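Local coordinates for protein methyl-coenzyme M reductase subunit beta (Methanosarcina barkeri, PDB 1E6Y) that forms the beta subunit of methyl-coenzyme M reductase, the nickel F430 enzyme that releases methane from methyl-coenzyme M with coenzyme B as reductant in the final step of methanogenesis, at residues 51-56 with 68-73; 95-100 with 111-116. All coordinates share one frame; numbering follows the deposited sequence.

Interaction 1 (51-56 with 68-73)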
loop_
_atom_site.group_PDB
_atom_site.type_symbol
_atom_site.label_atom_id
_atom_site.label_comp_id
_atom_site.label_asym_id
_atom_site.label_seq_id
_atom_site.Cartn_x
_atom_site.Cartn_y
_atom_site.Cartn_z
ATOM N N GLY E 51 -14.191 -29.153 4.571
ATOM C CA GLY E 51 -13.379 -29.483 3.412
ATOM C C GLY E 51 -11.937 -29.028 3.555
ATOM O O GLY E 51 -11.009 -29.781 3.247
ATOM N N ALA E 52 -11.748 -27.812 4.064
ATOM C CA ALA E 52 -10.415 -27.259 4.286
ATOM C C ALA E 52 -9.620 -28.089 5.292
ATOM O O ALA E 52 -8.431 -28.348 5.088
ATOM C CB ALA E 52 -10.524 -25.818 4.767
ATOM N N LEU E 53 -10.280 -28.512 6.368
ATOM C CA LEU E 53 -9.643 -29.340 7.389
ATOM C C LEU E 53 -9.158 -30.660 6.808
ATOM O O LEU E 53 -8.036 -31.088 7.077
ATOM C CB LEU E 53 -10.615 -29.620 8.535
ATOM C CG LEU E 53 -10.872 -28.477 9.513
ATOM C CD1 LEU E 53 -12.044 -28.830 10.411
ATOM C CD2 LEU E 53 -9.622 -28.214 10.335
ATOM N N ALA E 54 -9.992 -31.274 5.974
ATOM C CA ALA E 54 -9.698 -32.591 5.420
ATOM C C ALA E 54 -8.584 -32.549 4.378
ATOM O O ALA E 54 -7.716 -33.421 4.357
ATOM C CB ALA E 54 -10.958 -33.195 4.814
ATOM N N SER E 55 -8.595 -31.517 3.538
ATOM C CA SER E 55 -7.699 -31.457 2.385
ATOM C C SER E 55 -6.444 -30.623 2.630
ATOM O O SER E 55 -5.468 -30.733 1.890
ATOM C CB SER E 55 -8.442 -30.903 1.168
ATOM O OG SER E 55 -8.812 -29.555 1.373
ATOM N N GLY E 56 -6.493 -29.758 3.638
ATOM C CA GLY E 56 -5.402 -28.831 3.873
ATOM C C GLY E 56 -5.461 -27.621 2.957
ATOM O O GLY E 56 -4.554 -26.788 2.972
ATOM N N ARG E 68 -1.550 -32.962 6.761
ATOM C CA ARG E 68 -1.998 -32.400 8.035
ATOM C C ARG E 68 -3.522 -32.516 8.123
ATOM O O ARG E 68 -4.198 -31.696 8.735
ATOM C CB ARG E 68 -1.518 -30.965 8.188
ATOM C CG ARG E 68 -0.020 -30.707 8.089
ATOM C CD ARG E 68 0.737 -31.431 9.215
ATOM N NE ARG E 68 0.160 -31.002 10.492
ATOM C CZ ARG E 68 0.361 -29.841 11.085
ATOM N NH1 ARG E 68 -0.246 -29.559 12.238
ATOM N NH2 ARG E 68 1.169 -28.914 10.571
ATOM N N GLY E 69 -4.057 -33.512 7.421
ATOM C CA GLY E 69 -5.496 -33.663 7.299
ATOM C C GLY E 69 -6.206 -33.949 8.607
ATOM O O GLY E 69 -5.726 -34.732 9.430
ATOM N N LEU E 70 -7.320 -33.256 8.824
ATOM C CA LEU E 70 -8.180 -33.502 9.976
ATOM C C LEU E 70 -9.599 -33.781 9.492
ATOM O O LEU E 70 -10.176 -32.990 8.746
ATOM C CB LEU E 70 -8.180 -32.290 10.917
ATOM C CG LEU E 70 -6.846 -31.901 11.566
ATOM C CD1 LEU E 70 -7.007 -30.590 12.313
ATOM C CD2 LEU E 70 -6.378 -33.001 12.512
ATOM N N ASN E 71 -10.130 -34.940 9.867
ATOM C CA ASN E 71 -11.460 -35.353 9.434
ATOM C C ASN E 71 -12.490 -35.120 10.532
ATOM O O ASN E 71 -12.730 -35.988 11.374
ATOM C CB ASN E 71 -11.448 -36.827 9.022
ATOM C CG ASN E 71 -10.451 -37.107 7.921
ATOM O OD1 ASN E 71 -10.416 -36.407 6.909
ATOM N ND2 ASN E 71 -9.588 -38.092 8.139
ATOM N N TYR E 72 -13.015 -33.900 10.569
ATOM C CA TYR E 72 -14.031 -33.518 11.542
ATOM C C TYR E 72 -15.365 -33.377 10.826
ATOM O O TYR E 72 -15.443 -32.769 9.756
ATOM C CB TYR E 72 -13.675 -32.180 12.196
ATOM C CG TYR E 72 -12.373 -32.158 12.970
ATOM C CD1 TYR E 72 -11.736 -33.341 13.354
ATOM C CD2 TYR E 72 -11.800 -30.947 13.358
ATOM C CE1 TYR E 72 -10.563 -33.315 14.108
ATOM C CE2 TYR E 72 -10.637 -30.911 14.114
ATOM C CZ TYR E 72 -10.024 -32.095 14.486
ATOM O OH TYR E 72 -8.882 -32.049 15.250
ATOM N N ASP E 73 -16.417 -33.921 11.426
ATOM C CA ASP E 73 -17.750 -33.773 10.863
ATOM C C ASP E 73 -18.378 -32.468 11.341
ATOM O O ASP E 73 -19.179 -32.456 12.275
ATOM C CB ASP E 73 -18.627 -34.965 11.256
ATOM C CG ASP E 73 -19.936 -35.010 10.481
ATOM O OD1 ASP E 73 -20.107 -34.230 9.520
ATOM O OD2 ASP E 73 -20.799 -35.835 10.840
HETATM O O HOH W 1 -5.504 -30.048 6.770
HETATM O O HOH W 2 -7.934 -35.839 5.690
#
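This is a helix-end-to-loop contact: the last turn of helix 46-55 is joined by one direct backbone bond, two waters and a small apolar patch to an extended segment of the long loop that leads to helix 78-89. The direct bond runs from L70 N to L53 O, 2.9 Å and almost straight at 175°, with the donor standing above the carbonyl plane. L53 O is in the last turn, and G56 leaves helical geometry just beyond with positive phi, a backbone position easy for a residue without CB; this is consistent with the carbonyl being available to the loop. Water 1 donates to L53 O and to R68 O, so the same carbonyl is gripped twice. Water 2 does the like further out, donating 2.8 Å bonds to A54 O and N71 OD1; a polar amide suits this exposed position. At G69 the backbone comes close to the helix, its CA 3.6 Å from L53 O, and a CB would press tightly on A54 O.

The apolar part is carried by L53, which divides its two methyls. CD2 meets L70 CD1 at 4.0 Å, the two leucines crossing obliquely, while CD1 lies 3.6 Å from CD2 of the Y72 ring. L70 CB sits over one face of that ring, toward its rim. All three side chains have CG beside the backbone N, and the branched leucines fill the angle between helix and loop. Outside the pair, I151 and V152 of helix 149-157 continue the apolar patch from L70, Y72 OH bonds to T144, and R68 forms a salt bridge with D148. The arrangement is a helix C-terminus left at a positive-phi glycine, its last-turn carbonyls L53 O and A54 O taken up by loop and waters.

Interaction 2 (95-100 with 111-116)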
loop_
_atom_site.group_PDB
_atom_site.type_symbol
_atom_site.label_atom_id
_atom_site.label_comp_id
_atom_site.label_asym_id
_atom_site.label_seq_id
_atom_site.Cartn_x
_atom_site.Cartn_y
_atom_site.Cartn_z
ATOM N N ASP E 95 -29.064 -11.740 25.795
ATOM C CA ASP E 95 -28.890 -10.575 24.935
ATOM C C ASP E 95 -29.277 -10.869 23.485
ATOM O O ASP E 95 -29.827 -11.931 23.178
ATOM C CB ASP E 95 -27.454 -10.015 25.031
ATOM C CG ASP E 95 -26.390 -10.941 24.437
ATOM O OD1 ASP E 95 -25.194 -10.636 24.618
ATOM O OD2 ASP E 95 -26.719 -11.961 23.799
ATOM N N ASP E 96 -28.933 -9.950 22.591
ATOM C CA ASP E 96 -29.390 -10.002 21.208
ATOM C C ASP E 96 -28.454 -10.782 20.282
ATOM O O ASP E 96 -28.570 -10.697 19.061
ATOM C CB ASP E 96 -29.606 -8.579 20.678
ATOM C CG ASP E 96 -28.375 -7.700 20.821
ATOM O OD1 ASP E 96 -27.769 -7.671 21.910
ATOM O OD2 ASP E 96 -28.024 -7.021 19.839
ATOM N N THR E 97 -27.571 -11.592 20.862
ATOM C CA THR E 97 -26.789 -12.544 20.076
ATOM C C THR E 97 -27.721 -13.517 19.361
ATOM O O THR E 97 -28.713 -13.981 19.930
ATOM C CB THR E 97 -25.826 -13.355 20.961
ATOM O OG1 THR E 97 -25.013 -12.461 21.728
ATOM C CG2 THR E 97 -24.929 -14.240 20.107
ATOM N N ASN E 98 -27.416 -13.793 18.097
ATOM C CA ASN E 98 -28.226 -14.703 17.301
ATOM C C ASN E 98 -27.342 -15.546 16.393
ATOM O O ASN E 98 -26.599 -15.013 15.569
ATOM C CB ASN E 98 -29.238 -13.909 16.469
ATOM C CG ASN E 98 -30.274 -14.796 15.809
ATOM O OD1 ASN E 98 -30.781 -15.739 16.418
ATOM N ND2 ASN E 98 -30.592 -14.500 14.551
ATOM N N VAL E 99 -27.356 -16.855 16.620
ATOM C CA VAL E 99 -26.605 -17.787 15.788
ATOM C C VAL E 99 -27.546 -18.838 15.204
ATOM O O VAL E 99 -28.138 -19.638 15.935
ATOM C CB VAL E 99 -25.482 -18.484 16.590
ATOM C CG1 VAL E 99 -24.664 -19.390 15.675
ATOM C CG2 VAL E 99 -24.584 -17.443 17.241
ATOM N N ILE E 100 -27.694 -18.806 13.884
ATOM C CA ILE E 100 -28.664 -19.639 13.183
ATOM C C ILE E 100 -27.965 -20.575 12.205
ATOM O O ILE E 100 -27.060 -20.167 11.474
ATOM C CB ILE E 100 -29.684 -18.768 12.399
ATOM C CG1 ILE E 100 -30.440 -17.851 13.361
ATOM C CG2 ILE E 100 -30.671 -19.650 11.650
ATOM C CD1 ILE E 100 -31.325 -16.840 12.661
ATOM N N GLN E 111 -24.659 -13.440 14.415
ATOM C CA GLN E 111 -24.900 -12.044 14.749
ATOM C C GLN E 111 -24.419 -11.777 16.167
ATOM O O GLN E 111 -24.956 -12.333 17.129
ATOM C CB GLN E 111 -26.390 -11.713 14.630
ATOM C CG GLN E 111 -27.011 -12.174 13.324
ATOM C CD GLN E 111 -28.369 -11.561 13.076
ATOM O OE1 GLN E 111 -29.377 -12.027 13.604
ATOM N NE2 GLN E 111 -28.406 -10.515 12.258
ATOM N N SER E 112 -23.329 -11.023 16.276
ATOM C CA SER E 112 -22.822 -10.583 17.570
ATOM C C SER E 112 -23.867 -9.707 18.249
ATOM O O SER E 112 -24.654 -9.035 17.578
ATOM C CB SER E 112 -21.527 -9.784 17.388
ATOM O OG SER E 112 -20.425 -10.641 17.155
ATOM N N PRO E 113 -23.878 -9.687 19.591
ATOM C CA PRO E 113 -24.701 -8.709 20.310
ATOM C C PRO E 113 -24.279 -7.280 19.976
ATOM O O PRO E 113 -23.107 -7.027 19.694
ATOM C CB PRO E 113 -24.446 -9.043 21.778
ATOM C CG PRO E 113 -23.081 -9.662 21.781
ATOM C CD PRO E 113 -23.012 -10.453 20.507
ATOM N N LYS E 114 -25.235 -6.357 20.008
ATOM C CA LYS E 114 -24.967 -4.946 19.734
ATOM C C LYS E 114 -23.849 -4.385 20.603
ATOM O O LYS E 114 -23.115 -3.497 20.177
ATOM C CB LYS E 114 -26.237 -4.111 19.930
ATOM C CG LYS E 114 -27.170 -4.150 18.741
ATOM C CD LYS E 114 -28.517 -3.515 19.038
ATOM C CE LYS E 114 -29.372 -3.486 17.775
ATOM N NZ LYS E 114 -30.815 -3.210 18.028
ATOM N N SER E 115 -23.685 -4.955 21.793
ATOM C CA SER E 115 -22.655 -4.516 22.725
ATOM C C SER E 115 -21.238 -4.578 22.146
ATOM O O SER E 115 -20.396 -3.749 22.492
ATOM C CB SER E 115 -22.723 -5.336 24.019
ATOM O OG SER E 115 -22.541 -6.718 23.766
ATOM N N ARG E 116 -20.971 -5.547 21.269
ATOM C CA ARG E 116 -19.637 -5.644 20.660
ATOM C C ARG E 116 -19.405 -4.512 19.663
ATOM O O ARG E 116 -18.284 -4.010 19.569
ATOM C CB ARG E 116 -19.421 -7.002 20.002
ATOM C CG ARG E 116 -19.463 -8.170 20.982
ATOM C CD ARG E 116 -18.993 -9.460 20.340
ATOM N NE ARG E 116 -18.972 -10.600 21.260
ATOM C CZ ARG E 116 -18.027 -10.815 22.182
ATOM N NH1 ARG E 116 -18.154 -11.912 22.937
ATOM N NH2 ARG E 116 -17.013 -10.002 22.372
HETATM O O HOH W 3 -24.724 -7.988 25.176
HETATM O O HOH W 4 -25.882 -6.249 23.215
#
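Two short antiparallel strands part at this contact, and the firmest part of it is the pair N98 and Q111. Their backbones form a hydrogen-bonded pair, N98 N to Q111 O at 3.0 Å and Q111 N to N98 O at 2.8 Å. The two side chains lie side by side on the same face of the sheet and add a third bond: N98 ND2 gives an N-H, in its own amide plane, to a lone pair of Q111 OE1 at 2.9 Å, though the amide planes are turned 58° apart. N98 reaches there with CG anti to its backbone N, Q111 with an extended chain whose NE2 goes on to S41. Two amides suit the place, since each can donate and accept.

Strands 98-102 and 107-111 form a beta hairpin on one side of a four-stranded antiparallel sheet, 98-102 being outermost in this chain, and beyond this pair both chains turn off. T97 and P113 run alongside one another, OG1 only 3.1 Å from P113 CD, and the hydroxyl bonds to D95 OD2. That oxygen also accepts from T97 N, making an Asx turn, while D95 OD1 rests on P113 CB and accepts from V91 N and D92 N. An alanine in place of D95 removes both carboxylate oxygens, so the turn and its tie to the preceding loop would probably loosen.

Toward exposed K114 the contact becomes looser and wetter. D96 OD2 takes K114 N at 2.9 Å through its syn lone pair, at the N-terminal end of the helix that carries S115 and R116; OD1 adds a weak bond to the same N-H. The acidic group would probably be stabilised by that helix end, whereas K114 NZ stays 5.1 Å from D96 OD2. Water 4 links D96 OD1 to S115 N, and water 3 links D95 OD1 to S115 OG.

In the fold
Interactions 1 and 2 follow one another along the chain, the first closing at residue 73 before the second opens at 95, with helix 78-89 between them. Their centres are 29 Å apart and their nearest atoms about 15 Å, so they do not touch. Both belong to the N-terminal part of the chain but do different work: 51-56 with 68-73 fixes a loop to the end of a helix, 95-100 with 111-116 fixes the mouth of a hairpin. The centre of the first is about 34 Å from the centre of the chain, that of the second about 22 Å. Both are away from the coenzyme pockets, to which this chain contributes residues such as F358, Y364 and G366.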